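Local coordinates for putative ring-cleaving dioxygenase MhqO (Bacillus subtilis subsp. subtilis, PDB 3OAJ), which probably cleaves the rings of aromatic compounds as an iron-dependent extradiol dioxygenase and may contribute to their degradation and detoxification, at residues 90-95 with 129-134. Numbering follows the deposited sequence.
Sequences GAMAFW and IVEREE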
ATOM      1  N   GLY A  90       1.577  22.646   2.262  1.00 12.05           N
ATOM      2  CA  GLY A  90       2.804  23.410   2.100  1.00 11.50           C
ATOM      3  C   GLY A  90       4.067  22.604   1.907  1.00 10.76           C
ATOM      4  O   GLY A  90       5.120  23.172   1.660  1.00 10.37           O
ATOM      5  N   ALA A  91       3.975  21.279   1.991  1.00 10.56           N
ATOM      6  CA  ALA A  91       5.184  20.454   1.920  1.00 10.23           C
ATOM      7  C   ALA A  91       5.600  20.042   0.498  1.00 10.11           C
ATOM      8  O   ALA A  91       6.647  19.423   0.328  1.00 10.59           O
ATOM      9  CB  ALA A  91       5.027  19.219   2.798  1.00 10.64           C
ATOM     10  N   MET A  92       4.816  20.392  -0.522  1.00 11.23           N
ATOM     11  CA  MET A  92       5.120  19.958  -1.885  0.50 11.62           C
ATOM     12  C   MET A  92       6.555  20.288  -2.308  1.00 11.60           C
ATOM     13  O   MET A  92       7.245  19.426  -2.863  1.00 12.25           O
ATOM     14  CB  MET A  92       4.105  20.519  -2.885  0.50 12.43           C
ATOM     15  CG  MET A  92       4.166  19.859  -4.247  0.50 13.49           C
ATOM     16  SD  MET A  92       3.929  18.078  -4.113  0.50 15.54           S
ATOM     17  CE  MET A  92       2.137  17.975  -4.142  0.50 11.96           C
ATOM     18  N   ALA A  93       7.000  21.525  -2.040  1.00 11.29           N
ATOM     19  CA  ALA A  93       8.350  21.961  -2.417  1.00 11.11           C
ATOM     20  C   ALA A  93       9.452  21.185  -1.721  1.00 11.09           C
ATOM     21  O   ALA A  93      10.543  21.035  -2.280  1.00 12.33           O
ATOM     22  CB  ALA A  93       8.535  23.464  -2.188  1.00 11.36           C
ATOM     23  N   PHE A  94       9.194  20.730  -0.502  1.00 10.81           N
ATOM     24  CA  PHE A  94      10.183  19.914   0.188  1.00 10.71           C
ATOM     25  C   PHE A  94      10.425  18.664  -0.654  1.00 10.85           C
ATOM     26  O   PHE A  94      11.571  18.302  -0.906  1.00 11.39           O
ATOM     27  CB  PHE A  94       9.724  19.526   1.594  1.00 10.88           C
ATOM     28  CG  PHE A  94      10.618  18.506   2.243  1.00 10.73           C
ATOM     29  CD1 PHE A  94      11.766  18.907   2.917  1.00 10.66           C
ATOM     30  CD2 PHE A  94      10.345  17.138   2.151  1.00 10.72           C
ATOM     31  CE1 PHE A  94      12.608  17.983   3.514  1.00 10.97           C
ATOM     32  CE2 PHE A  94      11.206  16.203   2.746  1.00 11.26           C
ATOM     33  CZ  PHE A  94      12.339  16.622   3.422  1.00 10.67           C
ATOM     34  N   TRP A  95       9.335  18.030  -1.085  1.00 10.41           N
ATOM     35  CA  TRP A  95       9.414  16.783  -1.837  1.00 10.18           C
ATOM     36  C   TRP A  95       9.966  16.952  -3.233  1.00 10.75           C
ATOM     37  O   TRP A  95      10.763  16.120  -3.687  1.00 11.53           O
ATOM     38  CB  TRP A  95       8.048  16.095  -1.817  1.00 10.25           C
ATOM     39  CG  TRP A  95       7.805  15.602  -0.438  1.00 10.17           C
ATOM     40  CD1 TRP A  95       6.999  16.167   0.527  1.00 10.45           C
ATOM     41  CD2 TRP A  95       8.460  14.493   0.191  1.00 10.05           C
ATOM     42  NE1 TRP A  95       7.102  15.460   1.696  1.00 10.39           N
ATOM     43  CE2 TRP A  95       8.001  14.439   1.529  1.00 10.35           C
ATOM     44  CE3 TRP A  95       9.416  13.551  -0.241  1.00  9.85           C
ATOM     45  CZ2 TRP A  95       8.437  13.455   2.435  1.00 10.13           C
ATOM     46  CZ3 TRP A  95       9.853  12.586   0.657  1.00 10.24           C
ATOM     47  CH2 TRP A  95       9.353  12.536   1.974  1.00 10.89           C
ATOM     48  N   ILE A 129       2.494  12.280  -4.885  1.00  9.84           N
ATOM     49  CA  ILE A 129       2.366  12.998  -3.618  1.00  9.70           C
ATOM     50  C   ILE A 129       1.375  14.141  -3.779  1.00 10.27           C
ATOM     51  O   ILE A 129       1.408  14.844  -4.788  1.00 10.87           O
ATOM     52  CB  ILE A 129       3.766  13.499  -3.115  1.00  8.95           C
ATOM     53  CG1 ILE A 129       4.553  12.332  -2.529  1.00 10.45           C
ATOM     54  CG2 ILE A 129       3.640  14.596  -2.064  1.00 10.27           C
ATOM     55  CD1 ILE A 129       6.043  12.634  -2.324  1.00 10.17           C
ATOM     56  N   VAL A 130       0.492  14.291  -2.793  1.00 10.04           N
ATOM     57  CA  VAL A 130      -0.505  15.354  -2.743  1.00  9.67           C
ATOM     58  C   VAL A 130      -0.526  15.930  -1.339  1.00 10.14           C
ATOM     59  O   VAL A 130      -0.254  15.204  -0.387  1.00 10.98           O
ATOM     60  CB  VAL A 130      -1.907  14.819  -3.142  1.00 10.18           C
ATOM     61  CG1 VAL A 130      -2.419  13.728  -2.174  1.00 11.40           C
ATOM     62  CG2 VAL A 130      -2.912  15.952  -3.308  1.00 10.72           C
ATOM     63  N   GLU A 131      -0.841  17.222  -1.232  1.00 10.03           N
ATOM     64  CA  GLU A 131      -0.910  17.918   0.056  0.50 10.65           C
ATOM     65  C   GLU A 131      -2.335  17.922   0.565  1.00 11.23           C
ATOM     66  O   GLU A 131      -3.236  18.332  -0.166  1.00 12.08           O
ATOM     67  CB  GLU A 131      -0.513  19.384  -0.098  0.50 10.95           C
ATOM     68  CG  GLU A 131       0.920  19.663  -0.435  0.50 12.72           C
ATOM     69  CD  GLU A 131       1.198  21.147  -0.389  0.50 11.20           C
ATOM     70  OE1 GLU A 131       0.253  21.909  -0.098  0.50 13.26           O
ATOM     71  OE2 GLU A 131       2.356  21.547  -0.613  0.50 13.11           O
ATOM     72  N   ARG A 132      -2.541  17.510   1.821  1.00 11.29           N
ATOM     73  CA  ARG A 132      -3.870  17.635   2.456  1.00 12.26           C
ATOM     74  C   ARG A 132      -3.719  17.811   3.958  1.00 12.68           C
ATOM     75  O   ARG A 132      -2.850  17.191   4.573  1.00 12.42           O
ATOM     76  CB  ARG A 132      -4.784  16.428   2.187  1.00 12.58           C
ATOM     77  CG  ARG A 132      -5.047  16.100   0.719  1.00 13.16           C
ATOM     78  CD  ARG A 132      -6.036  14.961   0.579  1.00 13.73           C
ATOM     79  NE  ARG A 132      -6.232  14.668  -0.831  1.00 13.34           N
ATOM     80  CZ  ARG A 132      -6.079  13.470  -1.398  1.00 12.55           C
ATOM     81  NH1 ARG A 132      -5.775  12.419  -0.644  1.00 12.93           N
ATOM     82  NH2 ARG A 132      -6.263  13.324  -2.709  1.00 12.86           N
ATOM     83  N   GLU A 133      -4.560  18.663   4.548  1.00 13.84           N
ATOM     84  CA  GLU A 133      -4.550  18.887   5.996  1.00 14.54           C
ATOM     85  C   GLU A 133      -5.013  17.643   6.755  1.00 13.94           C
ATOM     86  O   GLU A 133      -4.455  17.310   7.812  1.00 13.35           O
ATOM     87  CB  GLU A 133      -5.415  20.108   6.378  1.00 16.47           C
ATOM     88  CG  GLU A 133      -5.341  20.515   7.868  1.00 23.43           C
ATOM     89  CD  GLU A 133      -3.999  21.128   8.267  1.00 20.09           C
ATOM     90  OE1 GLU A 133      -3.336  21.757   7.412  1.00 24.39           O
ATOM     91  OE2 GLU A 133      -3.614  21.000   9.453  1.00 24.93           O
ATOM     92  N   GLU A 134      -6.012  16.954   6.201  1.00 14.46           N
ATOM     93  CA  GLU A 134      -6.563  15.748   6.845  1.00 14.92           C
ATOM     94  C   GLU A 134      -5.486  14.668   7.017  1.00 13.93           C
ATOM     95  O   GLU A 134      -4.620  14.497   6.141  1.00 13.79           O
ATOM     96  CB  GLU A 134      -7.757  15.205   6.040  1.00 17.24           C
ATOM     97  CG  GLU A 134      -8.518  14.079   6.743  1.00 21.33           C
ATOM     98  CD  GLU A 134      -9.755  13.585   5.989  1.00 20.19           C
ATOM     99  OE1 GLU A 134      -9.719  13.470   4.746  1.00 22.02           O
ATOM    100  OE2 GLU A 134     -10.769  13.289   6.665  1.00 22.84           O
TER
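Glu131 turns CG beside its own backbone N (chi1 -68°) and then runs extended, which carries its carboxylate to the first turn of helix 92-101. In the modelled conformer Met92 has CG anti to its N (chi1 -167°) and bends at chi2 and chi3, which brings CE to strand 126-131. The carboxylate accepts two backbone N-H groups. Gly90 N gives a nearly straight bond to Glu131 OE1, 2.8 Å long, and comes from well above the carboxylate plane. Met92 N bonds to Glu131 OE2 at 2.7 Å, close to that plane and on its anti side. Ala91 N also lies near OE2, but its angle is too poor for a hydrogen bond. Lys89 forms a salt bridge with OE1, so this oxygen has a charged partner as well.

Beyond the carboxylate, toward Ile129, the contact turns apolar. Met92 and Ile129 run past each other in opposite directions, with Met92 SD 4.1 Å from Ile129 CG2. Met92 CE sits 3.3 Å from the backbone O of Ile129. Further along the helix, Ile129 CD1 approaches the Trp95 ring obliquely, 3.9 Å from Trp95 CG. Phe94 CD2 lies over a face of the same ring, toward its rim. Trp95 NE1 hydrogen-bonds to the backbone O of Val149. Val87 of strand 79-87 touches both Trp95 and Ile129. Met92 also touches Val117 of strand 114-120, so the helix start packs across three adjacent strands of the sheet in the first VOC module, 79-87, 126-131 and 114-120.

The contact lies away from the metal site. A strand carboxylate accepts the N-H groups of Gly90 and Met92 at the start of helix 92-101. Its negative charge there would probably be stabilised by the helix dipole and by Lys89.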